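PDB 3AII: glutamate--tRNA ligase from Methanothermobacter thermautotrophicus, which probably activates glutamate with ATP and transfers it to the acceptor end of tRNA, and is a non-discriminating glutamyl-tRNA synthetase. Local coordinates for residues Y404-L418 against R438-D451. Residues are numbered along the deposited sequence; the frame is centred on the assembly and turned at random.
Sequences YFFAADPVKLEVVGL and RVLELRGEVYLPGD
Phe405 and Arg438 meet between strands 402-408 and 437-442 in the beta-barrel anticodon-binding region of this GlnRS-like class I synthetase, and from there each chain continues into an antiparallel ladder, 410-416 with 445-449. The region is a worked example of a backbone ladder whose two faces carry different side chains, with a separate cation-pi contact beyond it. Arg438 stands end-on to the Phe405 ring, with NH1 3.4 Å above the plane and over its centre. Guanidinium and ring planes lie 80° apart, making this a cation-pi contact delivered by one amino group; the arginine chain, bent at chi2 and chi3, sets NH1 over the ring. Glu517 and Glu532 pair with the same guanidinium, while Leu440 CD1 packs obliquely against Phe405 CD2 at 3.8 Å. An alanine in place of Phe405 would probably leave Arg438 NH1 without its aromatic partner and open a gap beside Leu440.

Along the ladder, Val411 pairs with Leu448 and Leu413 with Val446 through reciprocal backbone bonds, and Val415 N extends the series to Gly444 O. On one face the Leu413 and Leu448 side chains cross at about a right angle, their CD1 atoms 3.8 Å apart. The other face carries Lys412, whose extended chain passes over one face of the Tyr447 ring; CB lies 3.6 Å from Tyr447 CE2, and Pro410 CB touches the neighbouring CD2. With CG anti to the backbone N (chi1 -173°) and the later torsions also extended, the lysine carries its ammonium past the ring to Glu445, where Lys412 NZ forms a salt bridge to Glu445 OE1 at 3.3 Å.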
# COMPACT_ATOMS: atom_id res chain seq x y z
N TYR A 404 -18.37 13.16 17.09
CA TYR A 404 -19.82 12.98 17.01
C TYR A 404 -20.24 11.68 17.69
O TYR A 404 -19.43 10.74 17.79
CB TYR A 404 -20.27 12.94 15.54
CG TYR A 404 -19.90 14.20 14.78
CD1 TYR A 404 -20.74 15.30 14.77
CD2 TYR A 404 -18.68 14.29 14.11
CE1 TYR A 404 -20.40 16.46 14.09
CE2 TYR A 404 -18.33 15.45 13.43
CZ TYR A 404 -19.19 16.52 13.42
OH TYR A 404 -18.82 17.67 12.75
N PHE A 405 -21.51 11.61 18.10
CA PHE A 405 -22.09 10.36 18.62
C PHE A 405 -22.79 9.60 17.49
O PHE A 405 -23.77 10.10 16.93
CB PHE A 405 -23.14 10.66 19.71
CG PHE A 405 -22.56 11.14 21.02
CD1 PHE A 405 -21.26 10.82 21.39
CD2 PHE A 405 -23.34 11.89 21.90
CE1 PHE A 405 -20.74 11.27 22.62
CE2 PHE A 405 -22.83 12.33 23.12
CZ PHE A 405 -21.53 12.00 23.48
N PHE A 406 -22.28 8.41 17.18
CA PHE A 406 -22.92 7.48 16.26
C PHE A 406 -23.29 6.25 17.07
O PHE A 406 -22.43 5.62 17.66
CB PHE A 406 -21.95 7.10 15.13
CG PHE A 406 -22.37 5.88 14.32
CD1 PHE A 406 -23.43 5.96 13.43
CD2 PHE A 406 -21.68 4.68 14.44
CE1 PHE A 406 -23.82 4.85 12.68
CE2 PHE A 406 -22.06 3.56 13.69
CZ PHE A 406 -23.12 3.65 12.81
N ALA A 407 -24.59 5.94 17.11
CA ALA A 407 -25.07 4.77 17.83
C ALA A 407 -25.31 3.64 16.83
O ALA A 407 -26.30 3.66 16.09
CB ALA A 407 -26.36 5.11 18.57
N ALA A 408 -24.40 2.67 16.82
CA ALA A 408 -24.52 1.48 15.98
C ALA A 408 -25.65 0.59 16.49
O ALA A 408 -25.83 0.47 17.70
CB ALA A 408 -23.23 0.71 16.01
N ASP A 409 -26.39 -0.05 15.58
CA ASP A 409 -27.48 -0.96 15.94
C ASP A 409 -28.32 -0.38 17.08
O ASP A 409 -28.47 -0.98 18.14
CB ASP A 409 -26.94 -2.34 16.32
CG ASP A 409 -26.31 -3.06 15.13
OD1 ASP A 409 -26.74 -2.82 13.98
OD2 ASP A 409 -25.39 -3.86 15.35
N PRO A 410 -28.88 0.81 16.84
CA PRO A 410 -29.47 1.57 17.93
C PRO A 410 -30.78 0.98 18.42
O PRO A 410 -31.52 0.34 17.67
CB PRO A 410 -29.71 2.94 17.29
CG PRO A 410 -29.90 2.63 15.84
CD PRO A 410 -28.94 1.52 15.55
N VAL A 411 -31.03 1.17 19.71
CA VAL A 411 -32.34 0.87 20.26
C VAL A 411 -32.99 2.19 20.69
O VAL A 411 -32.36 3.04 21.31
CB VAL A 411 -32.27 -0.14 21.42
CG1 VAL A 411 -31.29 0.32 22.48
CG2 VAL A 411 -33.67 -0.36 22.01
N LYS A 412 -34.24 2.37 20.30
CA LYS A 412 -34.93 3.62 20.59
C LYS A 412 -35.65 3.46 21.92
O LYS A 412 -36.47 2.56 22.08
CB LYS A 412 -35.92 3.98 19.49
CG LYS A 412 -36.54 5.35 19.65
CD LYS A 412 -37.48 5.67 18.50
CE LYS A 412 -37.99 7.10 18.59
NZ LYS A 412 -39.05 7.39 17.58
N LEU A 413 -35.32 4.33 22.87
CA LEU A 413 -35.82 4.20 24.23
C LEU A 413 -36.32 5.53 24.78
O LEU A 413 -35.67 6.57 24.62
CB LEU A 413 -34.74 3.66 25.15
CG LEU A 413 -34.23 2.24 24.86
CD1 LEU A 413 -32.92 1.94 25.58
CD2 LEU A 413 -35.32 1.25 25.28
N GLU A 414 -37.48 5.51 25.42
CA GLU A 414 -37.99 6.68 26.12
C GLU A 414 -37.28 6.80 27.45
O GLU A 414 -37.13 5.81 28.16
CB GLU A 414 -39.49 6.53 26.36
CG GLU A 414 -40.07 7.64 27.18
CD GLU A 414 -41.57 7.54 27.29
OE1 GLU A 414 -42.11 6.44 27.05
OE2 GLU A 414 -42.22 8.57 27.61
N VAL A 415 -36.85 8.01 27.81
CA VAL A 415 -36.31 8.22 29.15
C VAL A 415 -37.51 8.44 30.07
O VAL A 415 -38.00 9.56 30.21
CB VAL A 415 -35.32 9.40 29.22
CG1 VAL A 415 -34.78 9.58 30.64
CG2 VAL A 415 -34.18 9.18 28.22
N VAL A 416 -38.01 7.36 30.66
CA VAL A 416 -39.23 7.43 31.47
C VAL A 416 -38.98 8.21 32.76
O VAL A 416 -38.04 7.94 33.49
CB VAL A 416 -39.72 6.02 31.83
CG1 VAL A 416 -40.92 6.08 32.77
CG2 VAL A 416 -40.07 5.24 30.55
N GLY A 417 -39.81 9.21 33.01
CA GLY A 417 -39.66 10.01 34.21
C GLY A 417 -38.72 11.20 34.10
O GLY A 417 -38.43 11.85 35.10
N LEU A 418 -38.25 11.49 32.88
CA LEU A 418 -37.44 12.69 32.68
C LEU A 418 -38.25 13.90 33.15
O LEU A 418 -39.37 14.12 32.67
CB LEU A 418 -37.08 12.85 31.20
CG LEU A 418 -36.19 14.04 30.83
CD1 LEU A 418 -34.81 13.89 31.46
CD2 LEU A 418 -36.09 14.16 29.31
N ARG A 438 -21.18 21.03 20.12
CA ARG A 438 -22.48 20.48 19.72
C ARG A 438 -23.51 20.74 20.81
O ARG A 438 -23.18 20.78 22.00
CB ARG A 438 -22.39 18.97 19.48
CG ARG A 438 -21.34 18.52 18.49
CD ARG A 438 -20.28 17.65 19.15
NE ARG A 438 -20.84 16.34 19.54
CZ ARG A 438 -20.17 15.44 20.25
NH1 ARG A 438 -20.73 14.27 20.52
NH2 ARG A 438 -18.96 15.72 20.69
N VAL A 439 -24.76 20.94 20.41
CA VAL A 439 -25.86 21.11 21.34
C VAL A 439 -26.84 20.01 21.06
O VAL A 439 -27.37 19.90 19.95
CB VAL A 439 -26.55 22.48 21.18
CG1 VAL A 439 -27.66 22.65 22.21
CG2 VAL A 439 -25.50 23.58 21.32
N LEU A 440 -27.06 19.19 22.07
CA LEU A 440 -27.96 18.05 21.95
C LEU A 440 -29.14 18.28 22.86
O LEU A 440 -28.98 18.54 24.05
CB LEU A 440 -27.25 16.77 22.38
CG LEU A 440 -26.01 16.40 21.56
CD1 LEU A 440 -25.45 15.06 21.99
CD2 LEU A 440 -26.38 16.36 20.10
N GLU A 441 -30.34 18.18 22.29
CA GLU A 441 -31.55 18.45 23.04
C GLU A 441 -32.21 17.13 23.46
O GLU A 441 -32.82 16.44 22.64
CB GLU A 441 -32.51 19.28 22.20
CG GLU A 441 -31.94 20.60 21.70
CD GLU A 441 -31.98 21.72 22.73
OE1 GLU A 441 -32.36 21.46 23.91
OE2 GLU A 441 -31.63 22.86 22.35
N LEU A 442 -32.09 16.79 24.73
CA LEU A 442 -32.75 15.60 25.26
C LEU A 442 -34.17 15.99 25.68
O LEU A 442 -34.35 16.81 26.58
CB LEU A 442 -31.95 15.08 26.46
CG LEU A 442 -32.68 14.01 27.27
CD1 LEU A 442 -32.84 12.76 26.42
CD2 LEU A 442 -31.93 13.70 28.57
N ARG A 443 -35.17 15.41 25.02
CA ARG A 443 -36.56 15.83 25.24
C ARG A 443 -37.43 14.69 25.75
O ARG A 443 -38.34 14.91 26.56
CB ARG A 443 -37.19 16.37 23.95
CG ARG A 443 -36.75 17.77 23.57
CD ARG A 443 -37.43 18.21 22.28
NE ARG A 443 -38.87 18.35 22.43
CZ ARG A 443 -39.71 18.66 21.44
NH1 ARG A 443 -39.23 18.88 20.22
NH2 ARG A 443 -41.01 18.76 21.67
N GLY A 444 -37.18 13.48 25.25
CA GLY A 444 -37.91 12.32 25.71
C GLY A 444 -37.30 11.00 25.27
O GLY A 444 -36.95 10.17 26.11
N GLU A 445 -37.17 10.80 23.97
CA GLU A 445 -36.64 9.54 23.44
C GLU A 445 -35.20 9.70 22.98
O GLU A 445 -34.80 10.76 22.49
CB GLU A 445 -37.49 9.05 22.27
CG GLU A 445 -38.85 8.48 22.68
CD GLU A 445 -39.67 8.06 21.48
OE1 GLU A 445 -39.76 8.85 20.51
OE2 GLU A 445 -40.24 6.95 21.51
N VAL A 446 -34.43 8.63 23.12
CA VAL A 446 -33.05 8.61 22.62
C VAL A 446 -32.78 7.31 21.90
O VAL A 446 -33.47 6.31 22.10
CB VAL A 446 -32.01 8.75 23.75
CG1 VAL A 446 -32.19 10.04 24.49
CG2 VAL A 446 -32.08 7.54 24.72
N TYR A 447 -31.75 7.33 21.05
CA TYR A 447 -31.20 6.09 20.53
C TYR A 447 -29.93 5.74 21.30
O TYR A 447 -29.05 6.59 21.46
CB TYR A 447 -30.85 6.25 19.04
CG TYR A 447 -32.05 6.36 18.13
CD1 TYR A 447 -32.45 7.59 17.62
CD2 TYR A 447 -32.75 5.22 17.73
CE1 TYR A 447 -33.54 7.69 16.76
CE2 TYR A 447 -33.84 5.31 16.87
CZ TYR A 447 -34.22 6.55 16.39
OH TYR A 447 -35.29 6.66 15.53
N LEU A 448 -29.85 4.51 21.79
CA LEU A 448 -28.62 4.02 22.41
C LEU A 448 -28.02 2.91 21.57
O LEU A 448 -28.75 2.14 20.94
CB LEU A 448 -28.88 3.45 23.81
CG LEU A 448 -29.47 4.36 24.87
CD1 LEU A 448 -29.54 3.62 26.22
CD2 LEU A 448 -28.65 5.61 25.00
N PRO A 449 -26.69 2.81 21.55
CA PRO A 449 -26.05 1.71 20.82
C PRO A 449 -26.47 0.39 21.43
O PRO A 449 -26.34 0.20 22.63
CB PRO A 449 -24.55 1.95 21.03
CG PRO A 449 -24.46 2.85 22.23
CD PRO A 449 -25.71 3.68 22.24
N GLY A 450 -27.00 -0.51 20.61
CA GLY A 450 -27.62 -1.72 21.13
C GLY A 450 -26.69 -2.85 21.50
O GLY A 450 -27.07 -3.75 22.25
N ASP A 451 -25.46 -2.82 20.99
CA ASP A 451 -24.53 -3.94 21.17
C ASP A 451 -23.97 -4.06 22.59
O ASP A 451 -23.35 -3.13 23.10
CB ASP A 451 -23.39 -3.86 20.15
CG ASP A 451 -23.86 -4.05 18.72
OD1 ASP A 451 -24.94 -4.67 18.54
OD2 ASP A 451 -23.16 -3.60 17.79